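Local coordinates for DUF3501 family protein (Burkholderia pseudomallei K96243, PDB 3FJV), which is of unknown function but folds into an antiparallel sheet with surrounding helices and pairs with a second copy of itself, at residues L44-D47 with Y53-H56; H56-I61 with Q71-A76; D120-V125 with K156-A161. All coordinates share one frame; numbering follows the deposited sequence.

Contact 1. Residues L44-D47 with Y53-H56; sequences LFED and YQIH
E46 and Q54 meet with the ends of their side chains, one reaching from the segment that follows on from L44 and F45 of strand 41-45, the other from helix 48-62. Their backbones stay well apart, with E46 CA 10.3 Å from Q54 CA, so the small contact of about 70 Å² is made by two long polar chains. From CA, the E46 CB bond heads toward the helix. CG then lies beside the backbone N and anti to the carbonyl carbon (chi1 -55°), and a bend at the next bond (chi2 -84°) turns the chain to present its carboxylate to Q54. Carbon CD of E46 comes within 3.5 Å of the atom modelled as Q54 OE1. E46 OE1 is nearer, 2.9 Å from that same Q54 OE1, while E46 OE2 stands 3.4 Å from it. The amide of Q54 is probably modelled turned over, so the nature of this approach stays uncertain. The side chains cross at about a right angle, and the carboxylate and amide planes are 38° apart. Q54 is extended beyond CG, and the two side chains bridge the gap between them; Q54 also packs on Y77 of helix 67-77 and on T99 of the second subunit. The buried carboxylate has clear hydrogen bonds outside the two segments: OE1 with T50 OG1, OE2 with T90 OG1 of strand 86-93, which probably fix the rotation of the group. T50 OG1 is also hydrogen-bonded to D47 N, while the D47 side chain, at the N-cap, caps a backbone N of the helix that follows. The arrangement is that of a strand-to-helix junction with an aspartate N-cap, where T50, three residues after D47, closes back on the cap residue much as in a capping box.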
loop_
_atom_site.group_PDB
_atom_site.type_symbol
_atom_site.label_atom_id
_atom_site.label_comp_id
_atom_site.label_asym_id
_atom_site.label_seq_id
_atom_site.Cartn_x
_atom_site.Cartn_y
_atom_site.Cartn_z
ATOM N N LEU A 44 0.170 -12.168 -10.800
ATOM C CA LEU A 44 1.089 -13.279 -10.661
ATOM C C LEU A 44 0.351 -14.383 -9.981
ATOM O O LEU A 44 -0.048 -14.245 -8.810
ATOM C CB LEU A 44 2.347 -12.918 -9.883
ATOM C CG LEU A 44 3.409 -14.054 -9.804
ATOM C CD1 LEU A 44 4.099 -14.234 -11.146
ATOM C CD2 LEU A 44 4.403 -13.696 -8.681
ATOM N N PHE A 45 0.164 -15.492 -10.706
ATOM C CA PHE A 45 -0.416 -16.685 -10.107
ATOM C C PHE A 45 0.618 -17.362 -9.225
ATOM O O PHE A 45 1.725 -17.685 -9.675
ATOM C CB PHE A 45 -0.976 -17.608 -11.175
ATOM C CG PHE A 45 -2.218 -17.084 -11.765
ATOM C CD1 PHE A 45 -3.438 -17.361 -11.149
ATOM C CD2 PHE A 45 -2.183 -16.219 -12.871
ATOM C CE1 PHE A 45 -4.640 -16.868 -11.671
ATOM C CE2 PHE A 45 -3.348 -15.697 -13.410
ATOM C CZ PHE A 45 -4.616 -15.996 -12.783
ATOM N N GLU A 46 0.273 -17.527 -7.961
ATOM C CA GLU A 46 1.227 -17.946 -6.934
ATOM C C GLU A 46 1.309 -19.460 -6.765
ATOM O O GLU A 46 0.286 -20.178 -6.820
ATOM C CB GLU A 46 0.924 -17.262 -5.600
ATOM C CG GLU A 46 0.867 -15.754 -5.674
ATOM C CD GLU A 46 2.238 -15.026 -5.585
ATOM O OE1 GLU A 46 3.283 -15.716 -5.462
ATOM O OE2 GLU A 46 2.235 -13.760 -5.532
ATOM N N ASP A 47 2.526 -19.963 -6.577
ATOM C CA ASP A 47 2.746 -21.393 -6.299
ATOM C C ASP A 47 3.883 -21.579 -5.282
ATOM O O ASP A 47 4.327 -20.599 -4.669
ATOM C CB ASP A 47 2.981 -22.174 -7.630
ATOM C CG ASP A 47 4.263 -21.730 -8.377
ATOM O OD1 ASP A 47 5.153 -21.101 -7.724
ATOM O OD2 ASP A 47 4.400 -22.012 -9.605
ATOM N N TYR A 53 10.084 -18.121 -2.271
ATOM C CA TYR A 53 10.953 -17.005 -2.589
ATOM C C TYR A 53 10.552 -15.730 -1.844
ATOM O O TYR A 53 11.388 -15.068 -1.240
ATOM C CB TYR A 53 10.916 -16.731 -4.082
ATOM C CG TYR A 53 11.688 -15.516 -4.524
ATOM C CD1 TYR A 53 13.074 -15.530 -4.526
ATOM C CD2 TYR A 53 11.055 -14.367 -4.950
ATOM C CE1 TYR A 53 13.823 -14.427 -4.912
ATOM C CE2 TYR A 53 11.803 -13.247 -5.406
ATOM C CZ TYR A 53 13.177 -13.291 -5.376
ATOM O OH TYR A 53 13.950 -12.240 -5.813
ATOM N N GLN A 54 9.266 -15.381 -1.873
ATOM C CA GLN A 54 8.880 -14.188 -1.192
ATOM C C GLN A 54 9.204 -14.284 0.296
ATOM O O GLN A 54 9.593 -13.284 0.900
ATOM C CB GLN A 54 7.391 -13.888 -1.406
ATOM C CG GLN A 54 7.119 -13.265 -2.765
ATOM C CD GLN A 54 5.659 -13.224 -3.108
ATOM O OE1 GLN A 54 5.142 -14.076 -3.893
ATOM N NE2 GLN A 54 4.970 -12.281 -2.528
ATOM N N ILE A 55 8.940 -15.438 0.893
ATOM C CA ILE A 55 9.224 -15.632 2.329
ATOM C C ILE A 55 10.716 -15.519 2.574
ATOM O O ILE A 55 11.168 -14.792 3.455
ATOM C CB ILE A 55 8.664 -16.959 2.902
ATOM C CG1 ILE A 55 7.136 -16.996 2.837
ATOM C CG2 ILE A 55 9.136 -17.144 4.357
ATOM C CD1 ILE A 55 6.589 -18.407 2.913
ATOM N N HIS A 56 11.508 -16.190 1.754
ATOM C CA HIS A 56 12.948 -16.077 1.884
ATOM C C HIS A 56 13.415 -14.599 1.800
ATOM O O HIS A 56 14.266 -14.133 2.591
ATOM C CB HIS A 56 13.633 -16.922 0.806
ATOM C CG HIS A 56 13.681 -18.400 1.096
ATOM N ND1 HIS A 56 13.732 -19.335 0.089
ATOM C CD2 HIS A 56 13.792 -19.088 2.252
ATOM C CE1 HIS A 56 13.876 -20.543 0.616
ATOM N NE2 HIS A 56 13.925 -20.422 1.922
#

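Contact 2. Residues H56-I61 with Q71-A76; sequences HEMLHI and QAELDA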
loop_
_atom_site.group_PDB
_atom_site.type_symbol
_atom_site.label_atom_id
_atom_site.label_comp_id
_atom_site.label_asym_id
_atom_site.label_seq_id
_atom_site.Cartn_x
_atom_site.Cartn_y
_atom_site.Cartn_z
ATOM N N HIS A 56 11.508 -16.190 1.754
ATOM C CA HIS A 56 12.948 -16.077 1.884
ATOM C C HIS A 56 13.415 -14.599 1.800
ATOM O O HIS A 56 14.266 -14.133 2.591
ATOM C CB HIS A 56 13.633 -16.922 0.806
ATOM C CG HIS A 56 13.681 -18.400 1.096
ATOM N ND1 HIS A 56 13.732 -19.335 0.089
ATOM C CD2 HIS A 56 13.792 -19.088 2.252
ATOM C CE1 HIS A 56 13.876 -20.543 0.616
ATOM N NE2 HIS A 56 13.925 -20.422 1.922
ATOM N N GLU A 57 12.854 -13.871 0.852
ATOM C CA GLU A 57 13.181 -12.477 0.631
ATOM C C GLU A 57 12.808 -11.591 1.837
ATOM O O GLU A 57 13.627 -10.807 2.334
ATOM C CB GLU A 57 12.521 -11.978 -0.671
ATOM C CG GLU A 57 13.291 -12.322 -1.978
ATOM C CD GLU A 57 14.661 -11.705 -2.008
ATOM O OE1 GLU A 57 14.740 -10.460 -1.975
ATOM O OE2 GLU A 57 15.659 -12.444 -2.004
HETATM N N MSE A 58 11.625 -11.806 2.376
HETATM C CA MSE A 58 11.227 -11.073 3.554
HETATM C C MSE A 58 12.148 -11.332 4.748
HETATM O O MSE A 58 12.610 -10.389 5.395
HETATM C CB MSE A 58 9.793 -11.422 3.971
HETATM C CG MSE A 58 9.258 -10.608 5.226
HETATM SE SE MSE A 58 8.785 -8.796 4.915
HETATM C CE MSE A 58 6.863 -9.000 4.559
ATOM N N LEU A 59 12.375 -12.609 5.034
ATOM C CA LEU A 59 13.273 -13.006 6.104
ATOM C C LEU A 59 14.671 -12.418 5.914
ATOM O O LEU A 59 15.256 -11.896 6.876
ATOM C CB LEU A 59 13.328 -14.524 6.251
ATOM C CG LEU A 59 11.999 -15.246 6.529
ATOM C CD1 LEU A 59 12.161 -16.782 6.491
ATOM C CD2 LEU A 59 11.345 -14.771 7.837
ATOM N N HIS A 60 15.177 -12.444 4.684
ATOM C CA HIS A 60 16.522 -11.939 4.385
ATOM C C HIS A 60 16.671 -10.415 4.658
ATOM O O HIS A 60 17.594 -9.954 5.385
ATOM C CB HIS A 60 16.902 -12.234 2.940
ATOM C CG HIS A 60 18.251 -11.664 2.541
ATOM N ND1 HIS A 60 19.432 -12.320 2.785
ATOM C CD2 HIS A 60 18.594 -10.492 1.953
ATOM C CE1 HIS A 60 20.448 -11.581 2.361
ATOM N NE2 HIS A 60 19.966 -10.470 1.844
ATOM N N ILE A 61 15.715 -9.657 4.129
ATOM C CA ILE A 61 15.753 -8.213 4.200
ATOM C C ILE A 61 15.525 -7.729 5.641
ATOM O O ILE A 61 16.195 -6.802 6.071
ATOM C CB ILE A 61 14.710 -7.569 3.234
ATOM C CG1 ILE A 61 15.192 -7.743 1.780
ATOM C CG2 ILE A 61 14.570 -6.093 3.532
ATOM C CD1 ILE A 61 14.068 -7.503 0.657
ATOM N N GLN A 71 7.503 -17.941 11.744
ATOM C CA GLN A 71 6.128 -18.445 11.621
ATOM C C GLN A 71 5.170 -17.354 11.192
ATOM O O GLN A 71 4.264 -17.609 10.394
ATOM C CB GLN A 71 5.615 -19.082 12.929
ATOM C CG GLN A 71 4.304 -19.897 12.760
ATOM C CD GLN A 71 4.440 -20.982 11.700
ATOM O OE1 GLN A 71 5.351 -21.791 11.777
ATOM N NE2 GLN A 71 3.517 -21.013 10.718
ATOM N N ALA A 72 5.388 -16.139 11.689
ATOM C CA ALA A 72 4.530 -15.006 11.372
ATOM C C ALA A 72 4.613 -14.660 9.872
ATOM O O ALA A 72 3.619 -14.248 9.288
ATOM C CB ALA A 72 4.888 -13.791 12.252
ATOM N N GLU A 73 5.788 -14.819 9.250
ATOM C CA GLU A 73 5.848 -14.588 7.808
ATOM C C GLU A 73 5.184 -15.707 7.033
ATOM O O GLU A 73 4.486 -15.446 6.066
ATOM C CB GLU A 73 7.282 -14.397 7.309
ATOM C CG GLU A 73 8.078 -13.278 7.971
ATOM C CD GLU A 73 7.362 -11.930 7.935
ATOM O OE1 GLU A 73 6.480 -11.691 7.058
ATOM O OE2 GLU A 73 7.690 -11.101 8.805
ATOM N N LEU A 74 5.388 -16.969 7.434
ATOM C CA LEU A 74 4.650 -18.092 6.809
ATOM C C LEU A 74 3.135 -17.839 6.841
ATOM O O LEU A 74 2.387 -18.035 5.840
ATOM C CB LEU A 74 5.001 -19.402 7.544
ATOM C CG LEU A 74 6.296 -20.131 7.129
ATOM C CD1 LEU A 74 6.689 -21.140 8.199
ATOM C CD2 LEU A 74 6.177 -20.847 5.757
ATOM N N ASP A 75 2.648 -17.376 7.992
ATOM C CA ASP A 75 1.206 -17.207 8.165
ATOM C C ASP A 75 0.744 -15.997 7.381
ATOM O O ASP A 75 -0.343 -15.991 6.843
ATOM C CB ASP A 75 0.848 -16.995 9.630
ATOM C CG ASP A 75 1.078 -18.220 10.496
ATOM O OD1 ASP A 75 1.277 -19.311 9.966
ATOM O OD2 ASP A 75 1.057 -18.084 11.742
ATOM N N ALA A 76 1.592 -14.963 7.255
ATOM C CA ALA A 76 1.216 -13.782 6.486
ATOM C C ALA A 76 1.044 -14.071 4.983
ATOM O O ALA A 76 0.201 -13.423 4.292
ATOM C CB ALA A 76 2.231 -12.660 6.668
#
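Apolar contact between the two helices is made by L59 against the stem of E73. L59 CD2 lies 3.6 Å from E73 CG and 4.1 Å from E73 CB, the two side chains sliding past each other in opposite directions. The CB bond of L59 does not aim straight at helix 67-77; its branched end brings CD2 close. A second set of contacts is between selenomethionine M58 and the carboxylate of E73. M58 starts with CG anti to the backbone N (chi1 -177°), then bends at its next two bonds, crossing E73 at about a right angle. Its CG is 3.5 Å from E73 OE1 and 3.6 Å from E73 CD, and the terminal CE stands 3.7 Å from E73 OE1. These are van der Waals approaches of selenomethionine carbons to a carboxylate, and no hydrogen bond joins the segments. E73 thus offers its CH2 groups to L59 and its carboxylate end to M58, bending at chi2 (-53°) between the two. The charge itself is met from outside: E73 OE2 forms a salt bridge with R107 NH1 of the second subunit, which probably offsets the cost of burying the carboxylate. On another face of helix 67-77, Q71 NE2 donates to D75 OD1 one turn later (2.9 Å), reaching it from above the carboxylate plane. Helices 48-62 and 67-77 are consecutive, and I64 of their short connection touches both L59 and E73. L12 of helix 12-30 meets L59, while Q100 and A103 from helix 98-107 of the second subunit pack on M58 and A76, placing this helix pair at the subunit interface.

Contact 3. Residues D120-V125 with K156-A161; sequences DDEAPV and KAKLKA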
loop_
_atom_site.group_PDB
_atom_site.type_symbol
_atom_site.label_atom_id
_atom_site.label_comp_id
_atom_site.label_asym_id
_atom_site.label_seq_id
_atom_site.Cartn_x
_atom_site.Cartn_y
_atom_site.Cartn_z
ATOM N N ASP A 120 -12.799 -21.962 -20.818
ATOM C CA ASP A 120 -13.644 -22.365 -21.974
ATOM C C ASP A 120 -14.993 -21.627 -21.964
ATOM O O ASP A 120 -15.032 -20.425 -21.794
ATOM C CB ASP A 120 -13.840 -23.908 -21.914
ATOM C CG ASP A 120 -14.229 -24.531 -23.266
ATOM O OD1 ASP A 120 -13.787 -24.023 -24.325
ATOM O OD2 ASP A 120 -14.972 -25.538 -23.251
ATOM N N ASP A 121 -16.110 -22.322 -22.152
ATOM C CA ASP A 121 -17.427 -21.653 -22.133
ATOM C C ASP A 121 -18.147 -21.789 -20.810
ATOM O O ASP A 121 -19.349 -21.670 -20.744
ATOM C CB ASP A 121 -18.312 -22.176 -23.244
ATOM C CG ASP A 121 -18.580 -23.647 -23.113
ATOM O OD1 ASP A 121 -17.816 -24.333 -22.363
ATOM O OD2 ASP A 121 -19.544 -24.115 -23.759
ATOM N N GLU A 122 -17.419 -21.978 -19.718
ATOM C CA GLU A 122 -18.092 -22.129 -18.430
ATOM C C GLU A 122 -18.427 -20.731 -17.897
ATOM O O GLU A 122 -18.000 -19.721 -18.503
ATOM C CB GLU A 122 -17.166 -22.928 -17.496
ATOM C CG GLU A 122 -16.764 -24.303 -18.072
ATOM C CD GLU A 122 -17.917 -25.307 -18.075
ATOM O OE1 GLU A 122 -18.747 -25.247 -17.139
ATOM O OE2 GLU A 122 -18.038 -26.079 -19.039
ATOM N N ALA A 123 -19.201 -20.663 -16.807
ATOM C CA ALA A 123 -19.499 -19.375 -16.184
ATOM C C ALA A 123 -18.209 -18.672 -15.771
ATOM O O ALA A 123 -17.267 -19.328 -15.280
ATOM C CB ALA A 123 -20.395 -19.525 -14.964
ATOM N N PRO A 124 -18.165 -17.347 -15.915
ATOM C CA PRO A 124 -16.971 -16.643 -15.435
ATOM C C PRO A 124 -16.833 -16.756 -13.914
ATOM O O PRO A 124 -17.845 -16.945 -13.213
ATOM C CB PRO A 124 -17.203 -15.192 -15.816
ATOM C CG PRO A 124 -18.557 -15.086 -16.473
ATOM C CD PRO A 124 -19.187 -16.453 -16.504
ATOM N N VAL A 125 -15.591 -16.702 -13.435
ATOM C CA VAL A 125 -15.267 -16.719 -12.003
ATOM C C VAL A 125 -14.579 -15.407 -11.574
ATOM O O VAL A 125 -13.471 -15.085 -11.980
ATOM C CB VAL A 125 -14.405 -17.948 -11.603
ATOM C CG1 VAL A 125 -13.823 -17.783 -10.113
ATOM C CG2 VAL A 125 -15.226 -19.228 -11.768
ATOM N N LYS A 156 -12.237 -27.362 -13.631
ATOM C CA LYS A 156 -11.008 -28.053 -13.422
ATOM C C LYS A 156 -10.751 -29.086 -14.543
ATOM O O LYS A 156 -9.621 -29.222 -15.026
ATOM C CB LYS A 156 -11.000 -28.774 -12.068
ATOM C CG LYS A 156 -10.843 -27.922 -10.855
ATOM C CD LYS A 156 -10.650 -28.903 -9.703
ATOM C CE LYS A 156 -10.774 -28.309 -8.386
ATOM N NZ LYS A 156 -10.858 -29.408 -7.368
ATOM N N ALA A 157 -11.779 -29.836 -14.920
ATOM C CA ALA A 157 -11.613 -30.869 -15.932
ATOM C C ALA A 157 -11.093 -30.200 -17.247
ATOM O O ALA A 157 -10.126 -30.674 -17.892
ATOM C CB ALA A 157 -12.934 -31.595 -16.191
ATOM N N LYS A 158 -11.791 -29.156 -17.651
ATOM C CA LYS A 158 -11.542 -28.517 -18.961
ATOM C C LYS A 158 -10.162 -27.889 -18.946
ATOM O O LYS A 158 -9.409 -28.105 -19.852
ATOM C CB LYS A 158 -12.633 -27.487 -19.328
ATOM C CG LYS A 158 -13.941 -28.138 -19.766
ATOM C CD LYS A 158 -14.942 -27.165 -20.208
ATOM C CE LYS A 158 -16.141 -27.823 -20.849
ATOM N NZ LYS A 158 -17.034 -26.664 -21.232
ATOM N N LEU A 159 -9.805 -27.206 -17.861
ATOM C CA LEU A 159 -8.499 -26.587 -17.768
ATOM C C LEU A 159 -7.345 -27.603 -17.863
ATOM O O LEU A 159 -6.383 -27.437 -18.659
ATOM C CB LEU A 159 -8.403 -25.784 -16.469
ATOM C CG LEU A 159 -7.259 -24.815 -16.362
ATOM C CD1 LEU A 159 -7.345 -23.776 -17.494
ATOM C CD2 LEU A 159 -7.233 -24.181 -14.968
ATOM N N LYS A 160 -7.448 -28.677 -17.087
ATOM C CA LYS A 160 -6.432 -29.766 -17.120
ATOM C C LYS A 160 -6.393 -30.423 -18.450
ATOM O O LYS A 160 -5.343 -30.888 -18.864
ATOM C CB LYS A 160 -6.715 -30.810 -16.046
ATOM C CG LYS A 160 -6.441 -30.261 -14.660
ATOM C CD LYS A 160 -6.925 -31.203 -13.559
ATOM C CE LYS A 160 -6.386 -30.806 -12.188
ATOM N NZ LYS A 160 -4.880 -30.958 -12.045
ATOM N N ALA A 161 -7.520 -30.434 -19.145
ATOM C CA ALA A 161 -7.573 -30.955 -20.474
ATOM C C ALA A 161 -7.016 -29.985 -21.542
ATOM O O ALA A 161 -7.057 -30.306 -22.702
ATOM C CB ALA A 161 -9.017 -31.360 -20.790
#
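Three acidic side chains, D120, D121 and E122, converge on the amino group of K158 in a salt-bridge network. D120 OD2 lies 3.1 Å from K158 NZ and accepts a hydrogen bond on the anti side of its carboxylate, 17° out of plane. D121 OD1 makes a salt bridge to K158 NZ at 2.7 Å. With its CG between backbone N and carbonyl carbon (chi1 61°), D121 swings its carboxylate back to the lysine, although its CB does not start out that way. E122 OE2 is the third partner, hydrogen-bonded to K158 NZ; the modelled separation is very short, so its exact value is doubtful. Clustering three carboxylates round one ammonium probably stabilises its positive charge and relieves part of their mutual repulsion. Van der Waals contact adds to the charge pairing. K158 is extended beyond CG, and its methylene chain runs out across D120, with CD 3.8 Å from D120 CB. E122, bent at chi2, approaches from another side, its CG 4.0 Å from K158 CD. The network lies at the protein surface, in the connection of the beta hairpin formed by strands 115-119 and 125-129. Helix 153-160 lies beside this connection and sends K158 out to it, where the lysine also touches V119 and A163. M155 and A154 of the same helix pack against E122. Backbone hydrogen bonding between D120 and P164 brings in the segment leading to strand 165-169, which pairs with strand 115-119 on the side away from strand 125-129.

In the fold
From the N terminus the three contacts close in series, none nested or crossing. Contact 1 closes the short passage from strand 41-45 into helix 48-62. Contact 2 begins on that same helix, sharing H56, and folds helix 67-77 back against it; the two touch where I55 CD1 meets L74 CD2 at 3.8 Å, with centres 11 Å apart. The chain then runs through strand 86-93 and helix 98-107 before contact 3 closes a loop of some thirty residues between a hairpin connection and helix 153-160. Contacts 2 and 3, their centres about 34 Å apart, lie on opposite sides of the chain's centre: the helical, subunit-facing part and the hairpin connection of strands 115-119 and 125-129.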